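Local structure of eukaryotic translation initiation factor 4 gamma 5 (Trypanosoma cruzi, 6OZU) at residues Q48-F51 with N52-Q56; E104-A107 with Q108-E112; L221-T224 with V225-D229. The protein probably acts as a scaffold in translation initiation, its MIF4G domain, a stack of helical hairpins, being the likely docking platform for the helicase eIF4A. All blocks are in the same frame, centred on the assembly; numbering follows the deposited sequence.

Contact 1: residues Q48-F51 with N52-Q56; sequences QVIF and NKSIQ
S54 grips I50 O twice, through backbone and side chain. OG donates over 2.8 Å to I50 O from above the carbonyl plane, and S54 N reaches I50 O at 2.9 Å from the other face. The hydroxyl gets there because OG stands beside its own backbone N, chi1 -65°, which turns it back toward the preceding turn; buried, it thus finds a backbone partner four residues back. One residue earlier, K53 N meets V49 O at 3.1 Å in a nearly straight bond, while the bent lysine chain takes NZ to the hydroxyl of Y66. N52 N closes on Q48 O at 2.9 Å. The two side chains meet loosely, the CG methylene of Q48 3.9 Å from ND2 of N52, with the amide planes 53° apart. Farther out, F51 sets its ring edge-to-face with F138 and packs on helix 82-112, and I50 rests on Y66 and V70 of helix 63-76. A type I beta turn from K53 to Q56 leads the chain out of the helix. Serine hydroxyls bonded back to the carbonyl four residues earlier are a familiar helix feature, here near the last turn of helix 40-53 in the all-helical MIF4G domain.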
loop_
_atom_site.group_PDB
_atom_site.type_symbol
_atom_site.label_atom_id
_atom_site.label_comp_id
_atom_site.label_asym_id
_atom_site.label_seq_id
_atom_site.Cartn_x
_atom_site.Cartn_y
_atom_site.Cartn_z
ATOM N N GLN A 48 2.650 -4.379 -13.837
ATOM C CA GLN A 48 1.915 -5.569 -13.387
ATOM C C GLN A 48 2.863 -6.547 -12.661
ATOM O O GLN A 48 2.521 -7.038 -11.589
ATOM C CB GLN A 48 1.207 -6.248 -14.585
ATOM C CG GLN A 48 0.364 -7.487 -14.241
ATOM C CD GLN A 48 -1.132 -7.230 -14.197
ATOM O OE1 GLN A 48 -1.725 -6.654 -15.120
ATOM N NE2 GLN A 48 -1.781 -7.678 -13.128
ATOM N N VAL A 49 4.064 -6.778 -13.223
ATOM C CA VAL A 49 5.100 -7.661 -12.675
ATOM C C VAL A 49 5.548 -7.206 -11.284
ATOM O O VAL A 49 5.539 -8.010 -10.348
ATOM C CB VAL A 49 6.287 -7.839 -13.678
ATOM C CG1 VAL A 49 7.561 -8.345 -12.991
ATOM C CG2 VAL A 49 5.892 -8.770 -14.802
ATOM N N ILE A 50 5.923 -5.922 -11.148
ATOM C CA ILE A 50 6.375 -5.363 -9.874
ATOM C C ILE A 50 5.240 -5.430 -8.830
ATOM O O ILE A 50 5.487 -5.854 -7.696
ATOM C CB ILE A 50 6.961 -3.926 -10.059
ATOM C CG1 ILE A 50 8.125 -3.916 -11.098
ATOM C CG2 ILE A 50 7.394 -3.327 -8.706
ATOM C CD1 ILE A 50 8.534 -2.580 -11.638
ATOM N N PHE A 51 3.994 -5.066 -9.228
ATOM C CA PHE A 51 2.826 -5.082 -8.343
ATOM C C PHE A 51 2.443 -6.506 -7.849
ATOM O O PHE A 51 2.028 -6.643 -6.695
ATOM C CB PHE A 51 1.643 -4.348 -8.976
ATOM C CG PHE A 51 1.589 -2.864 -8.665
ATOM C CD1 PHE A 51 2.620 -2.013 -9.052
ATOM C CD2 PHE A 51 0.484 -2.312 -8.028
ATOM C CE1 PHE A 51 2.572 -0.650 -8.755
ATOM C CE2 PHE A 51 0.425 -0.941 -7.757
ATOM C CZ PHE A 51 1.467 -0.121 -8.121
ATOM N N ASN A 52 2.644 -7.554 -8.691
ATOM C CA ASN A 52 2.376 -8.946 -8.299
ATOM C C ASN A 52 3.443 -9.487 -7.333
ATOM O O ASN A 52 3.104 -10.089 -6.303
ATOM C CB ASN A 52 2.204 -9.850 -9.513
ATOM C CG ASN A 52 0.890 -9.682 -10.247
ATOM O OD1 ASN A 52 -0.068 -9.070 -9.748
ATOM N ND2 ASN A 52 0.809 -10.241 -11.449
ATOM N N LYS A 53 4.727 -9.205 -7.630
ATOM C CA LYS A 53 5.859 -9.585 -6.785
ATOM C C LYS A 53 5.751 -8.881 -5.413
ATOM O O LYS A 53 6.132 -9.452 -4.391
ATOM C CB LYS A 53 7.197 -9.267 -7.515
ATOM C CG LYS A 53 8.505 -9.632 -6.777
ATOM C CD LYS A 53 8.807 -11.150 -6.685
ATOM C CE LYS A 53 10.199 -11.527 -7.154
ATOM N NZ LYS A 53 11.255 -11.184 -6.165
ATOM N N SER A 54 5.185 -7.666 -5.395
ATOM C CA SER A 54 5.012 -6.877 -4.181
ATOM C C SER A 54 3.886 -7.358 -3.243
ATOM O O SER A 54 3.884 -6.982 -2.062
ATOM C CB SER A 54 4.823 -5.410 -4.533
ATOM O OG SER A 54 5.990 -4.884 -5.139
ATOM N N ILE A 55 2.925 -8.161 -3.743
ATOM C CA ILE A 55 1.833 -8.647 -2.881
ATOM C C ILE A 55 2.015 -10.125 -2.508
ATOM O O ILE A 55 1.089 -10.761 -1.981
ATOM C CB ILE A 55 0.415 -8.336 -3.399
ATOM C CG1 ILE A 55 0.162 -8.876 -4.812
ATOM C CG2 ILE A 55 0.139 -6.853 -3.292
ATOM C CD1 ILE A 55 -1.142 -9.552 -4.933
ATOM N N GLN A 56 3.226 -10.657 -2.770
ATOM C CA GLN A 56 3.621 -12.002 -2.384
ATOM C C GLN A 56 4.029 -11.904 -0.904
ATOM O O GLN A 56 4.805 -10.994 -0.557
ATOM C CB GLN A 56 4.774 -12.507 -3.255
ATOM C CG GLN A 56 4.367 -12.916 -4.667
ATOM C CD GLN A 56 3.397 -14.073 -4.703
ATOM O OE1 GLN A 56 2.170 -13.904 -4.600
ATOM N NE2 GLN A 56 3.933 -15.277 -4.832
#

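Contact 2: residues E104-A107 with Q108-E112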
loop_
_atom_site.group_PDB
_atom_site.type_symbol
_atom_site.label_atom_id
_atom_site.label_comp_id
_atom_site.label_asym_id
_atom_site.label_seq_id
_atom_site.Cartn_x
_atom_site.Cartn_y
_atom_site.Cartn_z
ATOM N N GLU A 104 -12.813 -7.015 -2.526
ATOM C CA GLU A 104 -13.695 -8.102 -2.952
ATOM C C GLU A 104 -13.338 -9.468 -2.343
ATOM O O GLU A 104 -14.248 -10.260 -2.097
ATOM C CB GLU A 104 -13.775 -8.176 -4.492
ATOM C CG GLU A 104 -14.950 -8.980 -5.043
ATOM C CD GLU A 104 -16.341 -8.690 -4.504
ATOM O OE1 GLU A 104 -16.705 -7.499 -4.358
ATOM O OE2 GLU A 104 -17.080 -9.666 -4.245
ATOM N N ALA A 105 -12.035 -9.733 -2.082
ATOM C CA ALA A 105 -11.563 -10.970 -1.466
ATOM C C ALA A 105 -12.067 -11.043 -0.015
ATOM O O ALA A 105 -12.498 -12.106 0.429
ATOM C CB ALA A 105 -10.045 -11.020 -1.509
ATOM N N GLN A 106 -12.054 -9.890 0.694
ATOM C CA GLN A 106 -12.551 -9.694 2.056
ATOM C C GLN A 106 -14.073 -9.950 2.084
ATOM O O GLN A 106 -14.548 -10.702 2.944
ATOM C CB GLN A 106 -12.229 -8.258 2.528
ATOM C CG GLN A 106 -12.590 -7.952 3.973
ATOM C CD GLN A 106 -11.732 -8.725 4.957
ATOM O OE1 GLN A 106 -10.486 -8.683 4.917
ATOM N NE2 GLN A 106 -12.385 -9.450 5.866
ATOM N N ALA A 107 -14.816 -9.324 1.141
ATOM C CA ALA A 107 -16.275 -9.444 0.963
ATOM C C ALA A 107 -16.689 -10.884 0.669
ATOM O O ALA A 107 -17.678 -11.356 1.229
ATOM C CB ALA A 107 -16.738 -8.535 -0.158
ATOM N N GLN A 108 -15.917 -11.580 -0.200
ATOM C CA GLN A 108 -16.122 -12.970 -0.573
ATOM C C GLN A 108 -15.969 -13.867 0.657
ATOM O O GLN A 108 -16.887 -14.633 0.941
ATOM C CB GLN A 108 -15.138 -13.376 -1.674
ATOM C CG GLN A 108 -15.791 -14.008 -2.891
ATOM C CD GLN A 108 -14.898 -14.024 -4.115
ATOM O OE1 GLN A 108 -13.748 -13.546 -4.104
ATOM N NE2 GLN A 108 -15.415 -14.575 -5.211
ATOM N N LEU A 109 -14.853 -13.727 1.418
ATOM C CA LEU A 109 -14.582 -14.492 2.643
ATOM C C LEU A 109 -15.754 -14.451 3.607
ATOM O O LEU A 109 -16.224 -15.507 4.032
ATOM C CB LEU A 109 -13.298 -13.994 3.354
ATOM C CG LEU A 109 -12.913 -14.722 4.660
ATOM C CD1 LEU A 109 -12.043 -15.943 4.387
ATOM C CD2 LEU A 109 -12.234 -13.781 5.613
ATOM N N GLU A 110 -16.232 -13.244 3.929
ATOM C CA GLU A 110 -17.335 -13.042 4.860
ATOM C C GLU A 110 -18.653 -13.708 4.381
ATOM O O GLU A 110 -19.358 -14.286 5.210
ATOM C CB GLU A 110 -17.488 -11.550 5.211
ATOM C CG GLU A 110 -16.285 -10.963 5.960
ATOM C CD GLU A 110 -15.707 -11.700 7.169
ATOM O OE1 GLU A 110 -16.480 -12.360 7.904
ATOM O OE2 GLU A 110 -14.477 -11.605 7.390
ATOM N N ARG A 111 -18.919 -13.730 3.061
ATOM C CA ARG A 111 -20.088 -14.395 2.479
ATOM C C ARG A 111 -19.916 -15.924 2.537
ATOM O O ARG A 111 -20.873 -16.638 2.834
ATOM C CB ARG A 111 -20.296 -13.954 1.022
ATOM C CG ARG A 111 -20.906 -12.569 0.867
ATOM C CD ARG A 111 -21.286 -12.219 -0.573
ATOM N NE ARG A 111 -20.216 -12.370 -1.572
ATOM C CZ ARG A 111 -19.464 -11.378 -2.043
ATOM N NH1 ARG A 111 -19.601 -10.142 -1.563
ATOM N NH2 ARG A 111 -18.533 -11.620 -2.959
ATOM N N GLU A 112 -18.696 -16.411 2.230
ATOM C CA GLU A 112 -18.292 -17.815 2.215
ATOM C C GLU A 112 -18.360 -18.474 3.620
ATOM O O GLU A 112 -18.770 -19.636 3.707
ATOM C CB GLU A 112 -16.880 -17.910 1.614
ATOM C CG GLU A 112 -16.308 -19.305 1.434
ATOM C CD GLU A 112 -14.976 -19.376 0.703
ATOM O OE1 GLU A 112 -14.329 -18.318 0.517
ATOM O OE2 GLU A 112 -14.563 -20.502 0.339
#
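E104 and R111 reach one another by bending: CG of the glutamate stands opposite its backbone N across the CA-CB bond, chi1 -163°, and the chain then folds at chi2, while the arginine keeps CG beside its backbone N and turns its outer chain back at chi3, -53°. The two side chains meet at about a right angle. R111 NH2 donates to E104 OE2 over 2.8 Å in an almost straight salt bridge, with the oxygen lying in the guanidinium plane and approached nearly along its C-O axis. The carboxylate and guanidinium planes are turned 25° against each other. Between these two residues sits A107, whose CB is 3.6 Å from R111 NH1 and whose carbonyl oxygen stands over one face of the guanidinium, toward its rim. That same A107 O takes the backbone N-H of R111 at 3.2 Å, so the guanidinium lies over the very carbonyl oxygen that accepts its own main-chain N-H.

This is an i to i+7 bridge, two turns along the C-terminal end of helix 82-112, a long helix of the MIF4G domain. Its backbone bonds run regularly from Q108 N to E104 O at 2.9 Å through to R111 N.

A second polar pair lies one turn apart on another side of the helix. Q106 and E110 run side by side in the same direction, their amide and carboxylate nearly coplanar, with Q106 NE2 3.4 Å from E110 OE2. The other oxygen of E110, OE1, is held by a salt bridge to R125, and a sulfate ion, probably from the crystallisation liquor, lies about 3 Å from the E110 side chain. Toward helix 118-144, A105, Q106 and L109 all pack on F128, and Q106 also touches Q132. E112 OE2 forms a further salt bridge with R124.

Contact 3: residues L221-T224 with V225-D229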
loop_
_atom_site.group_PDB
_atom_site.type_symbol
_atom_site.label_atom_id
_atom_site.label_comp_id
_atom_site.label_asym_id
_atom_site.label_seq_id
_atom_site.Cartn_x
_atom_site.Cartn_y
_atom_site.Cartn_z
ATOM N N LEU A 221 -10.002 6.561 16.284
ATOM C CA LEU A 221 -9.487 7.584 15.367
ATOM C C LEU A 221 -8.876 8.794 16.071
ATOM O O LEU A 221 -7.823 9.271 15.636
ATOM C CB LEU A 221 -10.561 7.994 14.379
ATOM C CG LEU A 221 -11.070 6.892 13.445
ATOM C CD1 LEU A 221 -12.408 7.263 12.840
ATOM C CD2 LEU A 221 -10.009 6.506 12.385
ATOM N N LEU A 222 -9.491 9.248 17.189
ATOM C CA LEU A 222 -8.978 10.371 17.968
ATOM C C LEU A 222 -7.714 10.043 18.723
ATOM O O LEU A 222 -6.829 10.890 18.780
ATOM C CB LEU A 222 -10.036 10.967 18.916
ATOM C CG LEU A 222 -11.180 11.725 18.230
ATOM C CD1 LEU A 222 -12.230 12.098 19.211
ATOM C CD2 LEU A 222 -10.678 12.977 17.552
ATOM N N ASN A 223 -7.624 8.834 19.334
ATOM C CA ASN A 223 -6.424 8.415 20.063
ATOM C C ASN A 223 -5.248 8.191 19.110
ATOM O O ASN A 223 -4.116 8.528 19.470
ATOM C CB ASN A 223 -6.666 7.184 20.937
ATOM C CG ASN A 223 -5.764 7.108 22.139
ATOM O OD1 ASN A 223 -5.373 6.039 22.595
ATOM N ND2 ASN A 223 -5.383 8.247 22.658
ATOM N N THR A 224 -5.530 7.668 17.892
ATOM C CA THR A 224 -4.539 7.408 16.844
ATOM C C THR A 224 -3.925 8.734 16.342
ATOM O O THR A 224 -2.695 8.883 16.350
ATOM C CB THR A 224 -5.131 6.508 15.743
ATOM O OG1 THR A 224 -5.486 5.252 16.320
ATOM C CG2 THR A 224 -4.172 6.258 14.634
ATOM N N VAL A 225 -4.786 9.712 15.978
ATOM C CA VAL A 225 -4.347 11.053 15.556
ATOM C C VAL A 225 -3.540 11.713 16.682
ATOM O O VAL A 225 -2.499 12.295 16.421
ATOM C CB VAL A 225 -5.536 11.926 15.044
ATOM C CG1 VAL A 225 -5.260 13.429 15.058
ATOM C CG2 VAL A 225 -6.048 11.451 13.692
ATOM N N GLU A 226 -3.976 11.548 17.927
ATOM C CA GLU A 226 -3.309 12.080 19.114
ATOM C C GLU A 226 -1.896 11.495 19.295
ATOM O O GLU A 226 -0.973 12.246 19.561
ATOM C CB GLU A 226 -4.175 11.819 20.341
ATOM C CG GLU A 226 -3.892 12.709 21.532
ATOM C CD GLU A 226 -4.663 12.387 22.797
ATOM O OE1 GLU A 226 -4.339 12.993 23.842
ATOM O OE2 GLU A 226 -5.581 11.537 22.755
ATOM N N THR A 227 -1.735 10.157 19.143
ATOM C CA THR A 227 -0.448 9.447 19.224
ATOM C C THR A 227 0.469 9.877 18.062
ATOM O O THR A 227 1.670 10.067 18.293
ATOM C CB THR A 227 -0.664 7.936 19.266
ATOM O OG1 THR A 227 -1.613 7.638 20.284
ATOM C CG2 THR A 227 0.618 7.179 19.511
ATOM N N ILE A 228 -0.088 10.019 16.831
ATOM C CA ILE A 228 0.635 10.501 15.642
ATOM C C ILE A 228 1.235 11.879 15.979
ATOM O O ILE A 228 2.404 12.103 15.687
ATOM C CB ILE A 228 -0.280 10.578 14.373
ATOM C CG1 ILE A 228 -0.544 9.172 13.805
ATOM C CG2 ILE A 228 0.327 11.504 13.271
ATOM C CD1 ILE A 228 -1.545 9.087 12.619
ATOM N N ASP A 229 0.419 12.786 16.575
ATOM C CA ASP A 229 0.775 14.149 16.982
ATOM C C ASP A 229 1.879 14.155 18.046
ATOM O O ASP A 229 2.847 14.898 17.922
ATOM C CB ASP A 229 -0.459 14.873 17.544
ATOM C CG ASP A 229 -1.489 15.342 16.537
ATOM O OD1 ASP A 229 -1.226 15.226 15.320
ATOM O OD2 ASP A 229 -2.552 15.842 16.971
#
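From L221 to D229 the backbone is regular alpha-helix, each amide from V225 to I228 bonded to the carbonyl four residues earlier. N223 O carries an extra load: besides T227 N at 2.9 Å it accepts the hydroxyl of T227, OG1 lying 2.8 Å from N223 O, and the two donors come from opposite faces of the carbonyl plane. The threonine manages this with OG1 beside its own backbone N, chi1 -51°, which aims the hydroxyl back up the helix. N223 also works through its side chain. Its ND2 donates to E226 OE2 at 3.3 Å, a long and bent bond; E226 OE2 lies in the amide plane of N223, whereas ND2 comes to it from above the carboxylate plane, and the two planes stand 68° apart. The glutamate, extended beyond CG, carries OE2 out beside the N223 amide. On another side, CG1 of I228 lies 3.3 Å from T224 O, the carbonyl that accepts I228 N, and the hydroxyl of T224 bonds back to L220 O, repeating one turn earlier the threonine-to-carbonyl bond of T227. With polar N223, E226 and T227 apart from buried L221, V225 and I228, this is an amphipathic helix of the all-helical MIF4G domain. V225 packs on R202, L205 and E206 of helix 194-208, T224 and I228 both touch L183 of helix 173-186, and D229 makes a salt bridge to R202.

Following the chain from its N terminus, the three contacts come in series; each lies within consecutive residues, so none closes a long loop and none nests in or crosses another. Contact 1 spans the last part of helix 40-53 and the turn that follows, contact 2 lies at the end of helix 82-112, and contact 3 inside helix 215-235, the last helix. Contacts 1 and 2 are the closest pair, centres 22 Å apart; side chains of both touch helix 118-144, and contact 1 also packs on helix 82-112, which carries contact 2. Contact 3 lies on the opposite side of the chain's centre from contact 1, about 22 Å away between nearest atoms, and packs on helices 173-186 and 194-208.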